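PDB 3I8S: Fe(2+) transporter FeoB from Escherichia coli, which takes up ferrous iron across the inner membrane in a GTP-driven manner, its cytosolic domain, described here, binding guanine nucleotide and probably coupling this to channel opening. Local coordinates for residues L19-L23 against I156-K160; L188-P193 against A219-H225. All coordinates share one frame. Where two conformers were deposited one is given. Residue numbers count along the deposited sequence, not the author numbering.

Interaction 1: L19-L23 against I156-K160; sequences LFNQL and IEALK
Ile156, Leu23 and Leu159 bury the most surface where two helices of the G domain meet. Both segments, 19-23 and 156-160, are regular alpha-helix; their axes cross at -80° and come no closer than 12.1 Å, so contact is made by side chains alone, with Leu23 and Ile156 nearest at 7.6 Å between CA atoms. Ile156 (m, t) extends CD1 to 3.5 Å from Gln22 CB and 4.0 Å from Leu19 CD1, while its CG2 lies 3.9 Å from Leu23 CD2. Leu23 (m, t) also brings CD1 to 4.2 Å from Leu159 CD2. Leu19, a turn before Leu23, and Leu159, a turn after Ile156, both t, p, bring their CD2 atoms to 3.9 Å. Leu19 belongs to the helix that follows the GTP-binding P-loop, and its side chain lies near that of the nucleotide-binding Asn120. At the margin, the extended Lys160 passes CE 4.0 Å from Leu23 CD2; its NZ hydrogen-bonds to Ser46 O and, at 2.9 Å, to a water that donates to Leu23 O at 2.7 Å. Every direct contact is carbon to carbon, even from Gln22 and Lys160, so the helices meet without directional bonds; one water makes the polar link.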
ATOM      1  N   LEU A  19       1.708  -2.535 -16.871  1.00 25.35           N
ATOM      2  CA  LEU A  19       1.439  -1.095 -16.667  1.00 24.92           C
ATOM      3  C   LEU A  19       2.751  -0.299 -16.720  1.00 24.57           C
ATOM      4  O   LEU A  19       2.837   0.755 -17.347  1.00 24.78           O
ATOM      5  CB  LEU A  19       0.663  -0.796 -15.376  1.00 25.23           C
ATOM      6  CG  LEU A  19       0.309   0.686 -15.144  1.00 25.26           C
ATOM      7  CD1 LEU A  19      -0.388   1.319 -16.432  1.00 24.29           C
ATOM      8  CD2 LEU A  19      -0.551   0.851 -13.871  1.00 25.76           C
ATOM      9  N   PHE A  20       3.755  -0.805 -16.032  1.00 24.31           N
ATOM     10  CA  PHE A  20       5.078  -0.178 -16.027  1.00 24.68           C
ATOM     11  C   PHE A  20       5.571  -0.006 -17.457  1.00 24.83           C
ATOM     12  O   PHE A  20       5.974   1.088 -17.848  1.00 25.66           O
ATOM     13  CB  PHE A  20       6.088  -1.032 -15.242  1.00 23.94           C
ATOM     14  CG  PHE A  20       7.441  -0.423 -15.192  1.00 23.87           C
ATOM     15  CD1 PHE A  20       7.696   0.641 -14.315  1.00 23.83           C
ATOM     16  CD2 PHE A  20       8.428  -0.822 -16.048  1.00 24.05           C
ATOM     17  CE1 PHE A  20       8.934   1.247 -14.280  1.00 22.11           C
ATOM     18  CE2 PHE A  20       9.702  -0.207 -16.012  1.00 25.56           C
ATOM     19  CZ  PHE A  20       9.935   0.842 -15.114  1.00 22.65           C
ATOM     20  N   ASN A  21       5.530  -1.092 -18.222  1.00 24.75           N
ATOM     21  CA  ASN A  21       5.999  -1.085 -19.597  1.00 25.78           C
ATOM     22  C   ASN A  21       5.181  -0.152 -20.498  1.00 25.33           C
ATOM     23  O   ASN A  21       5.730   0.542 -21.350  1.00 25.60           O
ATOM     24  CB  ASN A  21       6.015  -2.513 -20.138  1.00 25.69           C
ATOM     25  CG  ASN A  21       7.137  -3.319 -19.568  1.00 27.43           C
ATOM     26  OD1 ASN A  21       8.153  -2.760 -19.150  1.00 26.86           O
ATOM     27  ND2 ASN A  21       6.987  -4.655 -19.571  1.00 28.44           N
ATOM     28  N   GLN A  22       3.875  -0.113 -20.271  1.00 25.47           N
ATOM     29  CA  GLN A  22       2.984   0.754 -21.035  1.00 26.70           C
ATOM     30  C   GLN A  22       3.278   2.224 -20.774  1.00 26.33           C
ATOM     31  O   GLN A  22       3.266   3.035 -21.694  1.00 28.08           O
ATOM     32  CB  GLN A  22       1.539   0.459 -20.661  1.00 27.22           C
ATOM     33  CG  GLN A  22       1.046  -0.810 -21.287  1.00 28.22           C
ATOM     34  CD  GLN A  22      -0.327  -1.220 -20.831  1.00 29.83           C
ATOM     35  OE1 GLN A  22      -0.866  -0.713 -19.848  1.00 35.19           O
ATOM     36  NE2 GLN A  22      -0.890  -2.196 -21.529  1.00 37.18           N
ATOM     37  N   LEU A  23       3.548   2.568 -19.530  1.00 25.01           N
ATOM     38  CA  LEU A  23       3.761   3.975 -19.137  1.00 24.67           C
ATOM     39  C   LEU A  23       5.117   4.491 -19.619  1.00 24.63           C
ATOM     40  O   LEU A  23       5.241   5.600 -20.111  1.00 24.05           O
ATOM     41  CB  LEU A  23       3.645   4.101 -17.636  1.00 23.61           C
ATOM     42  CG  LEU A  23       2.204   4.102 -17.119  1.00 24.07           C
ATOM     43  CD1 LEU A  23       2.222   4.023 -15.613  1.00 22.38           C
ATOM     44  CD2 LEU A  23       1.500   5.371 -17.614  1.00 24.85           C
ATOM     45  N   ILE A 156      -5.022   4.419 -19.128  1.00 24.51           N
ATOM     46  CA  ILE A 156      -3.784   5.139 -18.971  1.00 25.01           C
ATOM     47  C   ILE A 156      -3.971   6.642 -18.962  1.00 24.06           C
ATOM     48  O   ILE A 156      -3.374   7.344 -18.134  1.00 24.72           O
ATOM     49  CB  ILE A 156      -2.716   4.675 -19.970  1.00 24.84           C
ATOM     50  CG1 ILE A 156      -2.202   3.307 -19.489  1.00 26.08           C
ATOM     51  CG2 ILE A 156      -1.561   5.681 -20.038  1.00 26.04           C
ATOM     52  CD1 ILE A 156      -0.909   2.904 -20.100  1.00 28.23           C
ATOM     53  N   GLU A 157      -4.824   7.137 -19.829  1.00 22.82           N
ATOM     54  CA  GLU A 157      -5.126   8.558 -19.827  1.00 23.91           C
ATOM     55  C   GLU A 157      -5.816   9.029 -18.543  1.00 23.31           C
ATOM     56  O   GLU A 157      -5.450  10.062 -18.012  1.00 22.49           O
ATOM     57  CB  GLU A 157      -5.903   8.946 -21.083  1.00 24.09           C
ATOM     58  CG  GLU A 157      -5.029   8.792 -22.365  1.00 28.46           C
ATOM     59  CD  GLU A 157      -3.623   9.434 -22.216  1.00 36.60           C
ATOM     60  OE1 GLU A 157      -3.568  10.691 -22.058  1.00 41.18           O
ATOM     61  OE2 GLU A 157      -2.586   8.695 -22.183  1.00 37.57           O
ATOM     62  N   ALA A 158      -6.777   8.254 -18.032  1.00 23.42           N
ATOM     63  CA  ALA A 158      -7.413   8.551 -16.733  1.00 22.78           C
ATOM     64  C   ALA A 158      -6.417   8.498 -15.563  1.00 22.54           C
ATOM     65  O   ALA A 158      -6.498   9.298 -14.609  1.00 21.74           O
ATOM     66  CB  ALA A 158      -8.584   7.632 -16.485  1.00 22.19           C
ATOM     67  N   LEU A 159      -5.467   7.560 -15.616  1.00 22.49           N
ATOM     68  CA  LEU A 159      -4.443   7.474 -14.604  1.00 22.89           C
ATOM     69  C   LEU A 159      -3.559   8.738 -14.611  1.00 22.90           C
ATOM     70  O   LEU A 159      -3.227   9.278 -13.540  1.00 20.33           O
ATOM     71  CB  LEU A 159      -3.570   6.226 -14.835  1.00 22.06           C
ATOM     72  CG  LEU A 159      -2.465   5.907 -13.814  1.00 22.39           C
ATOM     73  CD1 LEU A 159      -3.095   5.794 -12.404  1.00 24.16           C
ATOM     74  CD2 LEU A 159      -1.684   4.610 -14.277  1.00 23.41           C
ATOM     75  N   LYS A 160      -3.171   9.196 -15.811  1.00 22.67           N
ATOM     76  CA  LYS A 160      -2.344  10.399 -15.914  1.00 22.59           C
ATOM     77  C   LYS A 160      -3.091  11.634 -15.401  1.00 22.35           C
ATOM     78  O   LYS A 160      -2.492  12.466 -14.761  1.00 23.13           O
ATOM     79  CB  LYS A 160      -1.796  10.584 -17.331  1.00 23.36           C
ATOM     80  CG  LYS A 160      -0.742   9.554 -17.725  1.00 23.84           C
ATOM     81  CD  LYS A 160      -0.111   9.890 -19.014  1.00 25.66           C
ATOM     82  CE  LYS A 160       0.964   8.940 -19.421  1.00 24.93           C
ATOM     83  NZ  LYS A 160       1.693   9.488 -20.648  1.00 26.28           N
TER
HETATM   84  O   HOH W   1       3.312   7.160 -21.166  1.00 24.45           O

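Interaction 2: L188-P193 against A219-H225; sequences LAKVMP and AGEASQH
The helix of segment 188-193 ends at Met192, whose psi of 165° leads into an extended Pro193, and this end lies against a loop with a 3-10 segment at 221-222. Segment 219-225 leaves a helix at Gly220 (phi 54°, psi -126°) and coils through Glu221 and Ala222, with i to i+3 bonds such as Ala222 N to Ala219 O (3.0 Å) and His225 N to Ala222 O (2.9 Å). CA atoms come within 5.0 Å for Met192 and Ala219, and 5.2 Å for Leu188 and Ala222, a close backbone approach that the small Ala219, Gly220 and Ala222 allow. Glycine suits position 220 doubly: phi is positive, and a CB would clash with Pro193 CD. One water joins the backbones, donating to Val191 O at 3.0 Å and accepting from Glu221 N at 2.6 Å.

Ala222 points into the contact, its CB 3.6 Å from both Leu188 O and Met192 CG. In the conformer given, Val191 (t) covers the outer side, with CG1 3.2 Å from Ala222 N, 3.4 Å from Glu221 CB and 4.1 Å from His225 CD2. Leu188 CD2 reaches His225 CB at 3.8 Å. The extended Met192 (m, t, t) places SD 4.0 Å from Ala219 CB, and Pro193 CD rests 3.7 Å from Ala219 O.

Within the helical domain, the contact joins the end of helix 179-191 to the connection between helices 213-218 and 226-236. Helix 198-210 borders both segments: Met192 touches Arg201 and Leu204, Ala219 touches Met208, and Arg201 NH1 hydrogen-bonds to Ala189 O.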
ATOM      1  N   LEU A 188       4.478   3.467  21.969  1.00 22.29           N
ATOM      2  CA  LEU A 188       5.720   3.154  21.288  1.00 21.77           C
ATOM      3  C   LEU A 188       6.085   4.283  20.353  1.00 21.59           C
ATOM      4  O   LEU A 188       7.227   4.740  20.374  1.00 21.01           O
ATOM      5  CB  LEU A 188       5.643   1.821  20.540  1.00 21.32           C
ATOM      6  CG  LEU A 188       5.419   0.587  21.411  1.00 21.69           C
ATOM      7  CD1 LEU A 188       5.174  -0.679  20.539  1.00 23.69           C
ATOM      8  CD2 LEU A 188       6.553   0.355  22.429  1.00 24.50           C
ATOM      9  N   ALA A 189       5.103   4.760  19.577  1.00 21.00           N
ATOM     10  CA  ALA A 189       5.302   5.839  18.619  1.00 21.47           C
ATOM     11  C   ALA A 189       5.972   7.061  19.261  1.00 21.57           C
ATOM     12  O   ALA A 189       6.833   7.685  18.658  1.00 21.24           O
ATOM     13  CB  ALA A 189       3.967   6.270  18.012  1.00 20.36           C
ATOM     14  N   LYS A 190       5.546   7.393  20.476  1.00 22.70           N
ATOM     15  CA  LYS A 190       6.048   8.581  21.190  1.00 24.36           C
ATOM     16  C   LYS A 190       7.560   8.570  21.404  1.00 23.74           C
ATOM     17  O   LYS A 190       8.196   9.640  21.435  1.00 25.09           O
ATOM     18  CB  LYS A 190       5.385   8.700  22.554  1.00 25.08           C
ATOM     19  CG  LYS A 190       3.877   8.845  22.539  1.00 29.15           C
ATOM     20  CD  LYS A 190       3.333   9.000  23.968  1.00 28.85           C
ATOM     21  CE  LYS A 190       1.955   8.343  24.185  1.00 32.00           C
ATOM     22  NZ  LYS A 190       1.742   8.043  25.673  1.00 34.35           N
ATOM     23  N   VAL A 191       8.099   7.364  21.568  0.50 23.30           N
ATOM     24  CA  VAL A 191       9.519   7.116  21.841  0.50 23.67           C
ATOM     25  C   VAL A 191      10.416   7.062  20.594  0.50 23.43           C
ATOM     26  O   VAL A 191      11.625   7.220  20.694  0.50 22.76           O
ATOM     27  CB  VAL A 191       9.652   5.765  22.590  0.50 23.34           C
ATOM     28  CG1 VAL A 191      11.070   5.262  22.577  0.50 23.77           C
ATOM     29  CG2 VAL A 191       9.093   5.901  24.006  0.50 23.87           C
ATOM     30  N   MET A 192       9.821   6.827  19.428  1.00 23.09           N
ATOM     31  CA  MET A 192      10.559   6.600  18.181  1.00 23.81           C
ATOM     32  C   MET A 192      11.220   7.909  17.678  1.00 24.68           C
ATOM     33  O   MET A 192      10.899   8.989  18.191  1.00 25.44           O
ATOM     34  CB  MET A 192       9.633   6.058  17.112  1.00 23.93           C
ATOM     35  CG  MET A 192       8.977   4.738  17.478  1.00 21.50           C
ATOM     36  SD  MET A 192       8.013   4.079  16.091  1.00 23.68           S
ATOM     37  CE  MET A 192       7.094   2.777  16.901  1.00 21.47           C
ATOM     38  N   PRO A 193      12.182   7.814  16.728  1.00 25.03           N
ATOM     39  CA  PRO A 193      12.787   9.003  16.095  1.00 25.64           C
ATOM     40  C   PRO A 193      11.796  10.087  15.636  1.00 26.16           C
ATOM     41  O   PRO A 193      10.879   9.818  14.841  1.00 25.47           O
ATOM     42  CB  PRO A 193      13.583   8.404  14.920  1.00 25.51           C
ATOM     43  CG  PRO A 193      14.097   7.123  15.494  1.00 25.08           C
ATOM     44  CD  PRO A 193      12.858   6.581  16.277  1.00 25.28           C
ATOM     45  N   ALA A 219      12.407   1.859  14.749  1.00 25.21           N
ATOM     46  CA  ALA A 219      11.679   2.339  15.906  1.00 25.53           C
ATOM     47  C   ALA A 219      12.599   2.863  16.994  1.00 25.40           C
ATOM     48  O   ALA A 219      12.142   3.358  18.028  1.00 25.48           O
ATOM     49  CB  ALA A 219      10.810   1.206  16.454  1.00 25.46           C
ATOM     50  N   GLY A 220      13.909   2.765  16.767  1.00 26.13           N
ATOM     51  CA  GLY A 220      14.867   3.303  17.694  1.00 27.22           C
ATOM     52  C   GLY A 220      14.637   2.765  19.085  1.00 27.33           C
ATOM     53  O   GLY A 220      14.545   1.554  19.259  1.00 28.85           O
ATOM     54  N   GLU A 221      14.492   3.670  20.051  1.00 27.77           N
ATOM     55  CA  GLU A 221      14.362   3.320  21.476  1.00 28.32           C
ATOM     56  C   GLU A 221      13.084   2.555  21.837  1.00 28.03           C
ATOM     57  O   GLU A 221      13.028   1.891  22.873  1.00 26.37           O
ATOM     58  CB  GLU A 221      14.416   4.592  22.327  1.00 29.69           C
ATOM     59  CG  GLU A 221      15.759   5.367  22.252  1.00 32.34           C
ATOM     60  CD  GLU A 221      16.773   4.946  23.288  1.00 37.02           C
ATOM     61  OE1 GLU A 221      16.443   4.086  24.145  1.00 40.56           O
ATOM     62  OE2 GLU A 221      17.904   5.498  23.258  1.00 39.08           O
ATOM     63  N   ALA A 222      12.056   2.684  21.000  1.00 27.47           N
ATOM     64  CA  ALA A 222      10.798   2.013  21.188  1.00 27.91           C
ATOM     65  C   ALA A 222      10.981   0.507  21.350  1.00 27.64           C
ATOM     66  O   ALA A 222      10.230  -0.114  22.077  1.00 26.98           O
ATOM     67  CB  ALA A 222       9.827   2.319  19.990  1.00 27.53           C
ATOM     68  N   SER A 223      11.981  -0.074  20.668  1.00 28.35           N
ATOM     69  CA  SER A 223      12.162  -1.534  20.684  1.00 29.23           C
ATOM     70  C   SER A 223      12.427  -2.083  22.098  1.00 29.58           C
ATOM     71  O   SER A 223      12.048  -3.210  22.426  1.00 31.27           O
ATOM     72  CB  SER A 223      13.183  -1.987  19.612  1.00 29.17           C
ATOM     73  OG  SER A 223      14.275  -2.700  20.174  1.00 31.25           O
ATOM     74  N   GLN A 224      12.988  -1.246  22.962  1.00 30.13           N
ATOM     75  CA  GLN A 224      13.201  -1.565  24.374  1.00 29.93           C
ATOM     76  C   GLN A 224      11.926  -1.634  25.250  1.00 29.33           C
ATOM     77  O   GLN A 224      11.966  -2.120  26.385  1.00 28.30           O
ATOM     78  CB  GLN A 224      14.190  -0.546  24.976  1.00 30.98           C
ATOM     79  CG  GLN A 224      15.636  -0.893  24.726  1.00 33.86           C
ATOM     80  CD  GLN A 224      16.182  -1.927  25.725  1.00 39.31           C
ATOM     81  OE1 GLN A 224      15.679  -3.059  25.812  1.00 42.58           O
ATOM     82  NE2 GLN A 224      17.218  -1.537  26.482  1.00 41.36           N
ATOM     83  N   HIS A 225      10.805  -1.145  24.718  1.00 28.18           N
ATOM     84  CA  HIS A 225       9.564  -1.026  25.482  1.00 27.32           C
ATOM     85  C   HIS A 225       8.510  -2.019  25.007  1.00 25.94           C
ATOM     86  O   HIS A 225       7.424  -2.107  25.595  1.00 24.52           O
ATOM     87  CB  HIS A 225       9.042   0.412  25.360  1.00 28.30           C
ATOM     88  CG  HIS A 225       9.981   1.420  25.930  1.00 30.39           C
ATOM     89  ND1 HIS A 225      10.055   1.689  27.283  1.00 32.98           N
ATOM     90  CD2 HIS A 225      10.935   2.172  25.341  1.00 30.81           C
ATOM     91  CE1 HIS A 225      11.003   2.587  27.490  1.00 33.29           C
ATOM     92  NE2 HIS A 225      11.548   2.897  26.327  1.00 31.86           N
TER
HETATM   93  O   HOH W   2      14.086   6.149  19.412  1.00 33.18           O

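The two contacts illustrate the division of this cytosolic region into a G domain and a helical domain. Their centres are 40 Å apart, on opposite sides of the chain's centre, and their nearest atoms remain about 29 Å from each other. They come in series: 132 residues lie between the segments of interaction 1, and 25, largely helical, between those of interaction 2. Interaction 1 joins the first and last helices flanking the mixed sheet; interaction 2 closes a local all-helical unit. Helix 154-164 is followed directly by helix 179-191, consistent with the chain crossing from the G domain to the helical domain between them. Interaction 1 thus belongs to the nucleotide-binding part, beside Asn120 and Lys16, while interaction 2 lies away from it.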